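Local coordinates for protein succinyl-CoA:3-ketoacid coenzyme A transferase subunit B (Helicobacter pylori, PDB 3RRL) that catalyses, together with subunit A, the transfer of coenzyme A from succinyl-CoA to a 3-oxo acid, giving a 3-oxoacyl-CoA and succinate, at residues Ile93-Gly99 / Ala132-Ile138. Residues are numbered along the deposited sequence; the frame is centred on the assembly and turned at random.
Sequences IDLAILG and AKKVIVI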
ATOM      1  N   ILE B  93     -11.560   9.293  -7.622  1.00 29.56           N
ATOM      2  CA  ILE B  93     -12.000   9.459  -9.009  1.00 28.68           C
ATOM      3  C   ILE B  93     -13.357  10.171  -9.046  1.00 27.55           C
ATOM      4  O   ILE B  93     -14.313   9.721  -8.422  1.00 32.20           O
ATOM      5  CB  ILE B  93     -12.133   8.093  -9.719  1.00 29.09           C
ATOM      6  CG1 ILE B  93     -10.810   7.332  -9.674  1.00 27.58           C
ATOM      7  CG2 ILE B  93     -12.615   8.270 -11.166  1.00 29.66           C
ATOM      8  CD1 ILE B  93      -9.699   8.006 -10.422  1.00 26.46           C
ATOM      9  N   ASP B  94     -13.443  11.276  -9.780  1.00 25.73           N
ATOM     10  CA  ASP B  94     -14.667  12.076  -9.793  1.00 30.76           C
ATOM     11  C   ASP B  94     -15.785  11.378 -10.552  1.00 32.24           C
ATOM     12  O   ASP B  94     -16.952  11.486 -10.196  1.00 31.27           O
ATOM     13  CB  ASP B  94     -14.410  13.446 -10.425  1.00 35.00           C
ATOM     14  CG  ASP B  94     -13.397  14.264  -9.652  1.00 38.45           C
ATOM     15  OD1 ASP B  94     -13.595  14.466  -8.431  1.00 41.33           O
ATOM     16  OD2 ASP B  94     -12.396  14.694 -10.265  1.00 37.04           O
ATOM     17  N   LEU B  95     -15.424  10.678 -11.620  1.00 33.97           N
ATOM     18  CA  LEU B  95     -16.428  10.115 -12.499  1.00 32.54           C
ATOM     19  C   LEU B  95     -16.028   8.762 -13.083  1.00 31.80           C
ATOM     20  O   LEU B  95     -14.958   8.616 -13.665  1.00 31.06           O
ATOM     21  CB  LEU B  95     -16.693  11.110 -13.618  1.00 34.21           C
ATOM     22  CG  LEU B  95     -17.790  10.774 -14.604  1.00 40.72           C
ATOM     23  CD1 LEU B  95     -19.077  10.549 -13.849  1.00 46.38           C
ATOM     24  CD2 LEU B  95     -17.915  11.930 -15.570  1.00 42.90           C
ATOM     25  N   ALA B  96     -16.914   7.784 -12.951  1.00 30.38           N
ATOM     26  CA  ALA B  96     -16.737   6.512 -13.627  1.00 27.38           C
ATOM     27  C   ALA B  96     -17.933   6.304 -14.536  1.00 32.23           C
ATOM     28  O   ALA B  96     -19.081   6.373 -14.089  1.00 33.55           O
ATOM     29  CB  ALA B  96     -16.622   5.379 -12.632  1.00 21.99           C
ATOM     30  N   ILE B  97     -17.656   6.077 -15.815  1.00 34.60           N
ATOM     31  CA  ILE B  97     -18.699   5.815 -16.788  1.00 32.65           C
ATOM     32  C   ILE B  97     -18.621   4.358 -17.192  1.00 32.03           C
ATOM     33  O   ILE B  97     -17.538   3.845 -17.491  1.00 30.82           O
ATOM     34  CB  ILE B  97     -18.563   6.714 -18.017  1.00 29.36           C
ATOM     35  CG1 ILE B  97     -18.508   8.186 -17.587  1.00 24.74           C
ATOM     36  CG2 ILE B  97     -19.727   6.479 -18.966  1.00 24.99           C
ATOM     37  CD1 ILE B  97     -18.443   9.156 -18.738  1.00 23.47           C
ATOM     38  N   LEU B  98     -19.769   3.688 -17.178  1.00 30.37           N
ATOM     39  CA  LEU B  98     -19.817   2.247 -17.384  1.00 30.14           C
ATOM     40  C   LEU B  98     -20.948   1.862 -18.318  1.00 31.13           C
ATOM     41  O   LEU B  98     -21.954   2.575 -18.424  1.00 31.45           O
ATOM     42  CB  LEU B  98     -20.012   1.514 -16.050  1.00 31.94           C
ATOM     43  CG  LEU B  98     -18.943   1.575 -14.958  1.00 34.83           C
ATOM     44  CD1 LEU B  98     -19.298   2.617 -13.915  1.00 32.26           C
ATOM     45  CD2 LEU B  98     -18.808   0.219 -14.295  1.00 37.52           C
ATOM     46  N   GLY B  99     -20.781   0.729 -18.996  1.00 28.81           N
ATOM     47  CA  GLY B  99     -21.867   0.139 -19.754  1.00 28.87           C
ATOM     48  C   GLY B  99     -22.666  -0.756 -18.833  1.00 30.95           C
ATOM     49  O   GLY B  99     -22.239  -1.021 -17.715  1.00 34.80           O
ATOM     50  N   ALA B 132     -16.102   5.672  -7.197  1.00 24.20           N
ATOM     51  CA  ALA B 132     -16.235   6.909  -7.969  1.00 25.08           C
ATOM     52  C   ALA B 132     -17.195   7.887  -7.286  1.00 28.26           C
ATOM     53  O   ALA B 132     -18.232   7.475  -6.782  1.00 29.99           O
ATOM     54  CB  ALA B 132     -16.708   6.592  -9.378  1.00 21.74           C
ATOM     55  N   LYS B 133     -16.851   9.173  -7.245  1.00 29.62           N
ATOM     56  CA  LYS B 133     -17.752  10.162  -6.635  1.00 31.51           C
ATOM     57  C   LYS B 133     -19.100  10.192  -7.360  1.00 33.40           C
ATOM     58  O   LYS B 133     -20.154  10.367  -6.739  1.00 34.80           O
ATOM     59  CB  LYS B 133     -17.127  11.561  -6.623  1.00 28.49           C
ATOM     60  CG  LYS B 133     -15.888  11.681  -5.740  1.00 29.44           C
ATOM     61  CD  LYS B 133     -15.272  13.071  -5.841  1.00 31.31           C
ATOM     62  CE  LYS B 133     -13.775  13.034  -5.566  1.00 38.87           C
ATOM     63  NZ  LYS B 133     -13.107  14.325  -5.935  1.00 45.78           N
ATOM     64  N   LYS B 134     -19.064  10.030  -8.677  1.00 28.24           N
ATOM     65  CA  LYS B 134     -20.290   9.874  -9.441  1.00 30.19           C
ATOM     66  C   LYS B 134     -20.182   8.690 -10.394  1.00 33.39           C
ATOM     67  O   LYS B 134     -19.178   8.523 -11.087  1.00 35.24           O
ATOM     68  CB  LYS B 134     -20.628  11.144 -10.219  1.00 29.80           C
ATOM     69  CG  LYS B 134     -21.975  11.062 -10.894  1.00 30.37           C
ATOM     70  CD  LYS B 134     -22.307  12.320 -11.670  1.00 31.77           C
ATOM     71  CE  LYS B 134     -23.689  12.203 -12.305  1.00 30.67           C
ATOM     72  NZ  LYS B 134     -23.963  13.307 -13.265  1.00 29.65           N
ATOM     73  N   VAL B 135     -21.221   7.865 -10.406  1.00 31.96           N
ATOM     74  CA  VAL B 135     -21.272   6.703 -11.272  1.00 29.08           C
ATOM     75  C   VAL B 135     -22.347   6.906 -12.323  1.00 31.18           C
ATOM     76  O   VAL B 135     -23.522   7.029 -11.994  1.00 34.51           O
ATOM     77  CB  VAL B 135     -21.578   5.430 -10.476  1.00 26.79           C
ATOM     78  CG1 VAL B 135     -21.825   4.267 -11.416  1.00 26.83           C
ATOM     79  CG2 VAL B 135     -20.435   5.117  -9.507  1.00 24.97           C
ATOM     80  N   ILE B 136     -21.933   6.960 -13.584  1.00 29.91           N
ATOM     81  CA  ILE B 136     -22.857   7.071 -14.704  1.00 31.15           C
ATOM     82  C   ILE B 136     -22.857   5.789 -15.540  1.00 31.48           C
ATOM     83  O   ILE B 136     -21.804   5.322 -15.965  1.00 30.15           O
ATOM     84  CB  ILE B 136     -22.470   8.234 -15.632  1.00 31.64           C
ATOM     85  CG1 ILE B 136     -22.370   9.540 -14.846  1.00 34.36           C
ATOM     86  CG2 ILE B 136     -23.472   8.368 -16.777  1.00 31.87           C
ATOM     87  CD1 ILE B 136     -21.859  10.703 -15.681  1.00 34.89           C
ATOM     88  N   VAL B 137     -24.038   5.223 -15.772  1.00 28.46           N
ATOM     89  CA  VAL B 137     -24.172   4.092 -16.679  1.00 28.98           C
ATOM     90  C   VAL B 137     -24.759   4.579 -18.001  1.00 31.44           C
ATOM     91  O   VAL B 137     -25.746   5.318 -18.017  1.00 33.98           O
ATOM     92  CB  VAL B 137     -25.084   2.993 -16.104  1.00 30.77           C
ATOM     93  CG1 VAL B 137     -25.374   1.932 -17.167  1.00 34.82           C
ATOM     94  CG2 VAL B 137     -24.458   2.360 -14.880  1.00 28.49           C
ATOM     95  N   ILE B 138     -24.139   4.177 -19.105  1.00 29.10           N
ATOM     96  CA  ILE B 138     -24.655   4.507 -20.426  1.00 32.95           C
ATOM     97  C   ILE B 138     -24.894   3.219 -21.205  1.00 35.37           C
ATOM     98  O   ILE B 138     -24.020   2.351 -21.290  1.00 38.47           O
ATOM     99  CB  ILE B 138     -23.725   5.463 -21.203  1.00 34.36           C
ATOM    100  CG1 ILE B 138     -22.445   4.745 -21.651  1.00 35.00           C
ATOM    101  CG2 ILE B 138     -23.428   6.699 -20.366  1.00 31.46           C
ATOM    102  CD1 ILE B 138     -21.560   5.590 -22.567  1.00 33.41           C
TER
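Strands 95-98 and 134-138 run parallel as neighbours in the central mixed sheet of this coenzyme A transferase, whose fold is Rossmann-like. Their axes approach to 4.7 Å at an angle of 19°. They form a beta-alpha-beta crossover: the connection, which also holds strands 102-104 and 109-114, returns through helix 125-131, packed on the sheet against Ala96 and Leu98. The ladder starts with a bent bond from Lys134 N to Asp94 O (3.0 Å) and is regular from there. Ala96 N donates to Lys134 O (3.0 Å), and Ile136 N to Ala96 O (3.0 Å). Leu98 N then donates to Ile136 O (2.9 Å), and Ile138 N to Leu98 O (2.8 Å). Leu95 and Ile97 bond instead to strand 18-21 and Gly22 beyond it. Just ahead of the ladder, outside its alternation, Lys133 N adds a bond to Ile93 O (2.9 Å).

Leu95, Ile97, Lys134 and Ile136 project from one face. There Leu95 CD1 presses against Ile136 CD1 at 3.3 Å, a tight apolar contact. Lys134 carries its ammonium NZ away from strand 95-98 to a salt bridge with Glu12. On the sheet face covered by helix 125-131, Ala96 CB meets Ala132 CB, just past the end of that helix, at 3.5 Å, and Leu98 CD1 lies 3.9 Å from Val135 CG1. The side chain of Leu98 is about 8 Å from that of Glu43, the predicted active-site residue, so this end of the strand lies near the probable catalytic centre. Asp94, just before strand 95-98, has two partners: OD2 accepts from Tyr18 N of strand 18-21, and OD1 forms a salt bridge with Lys133 NZ at 2.5 Å.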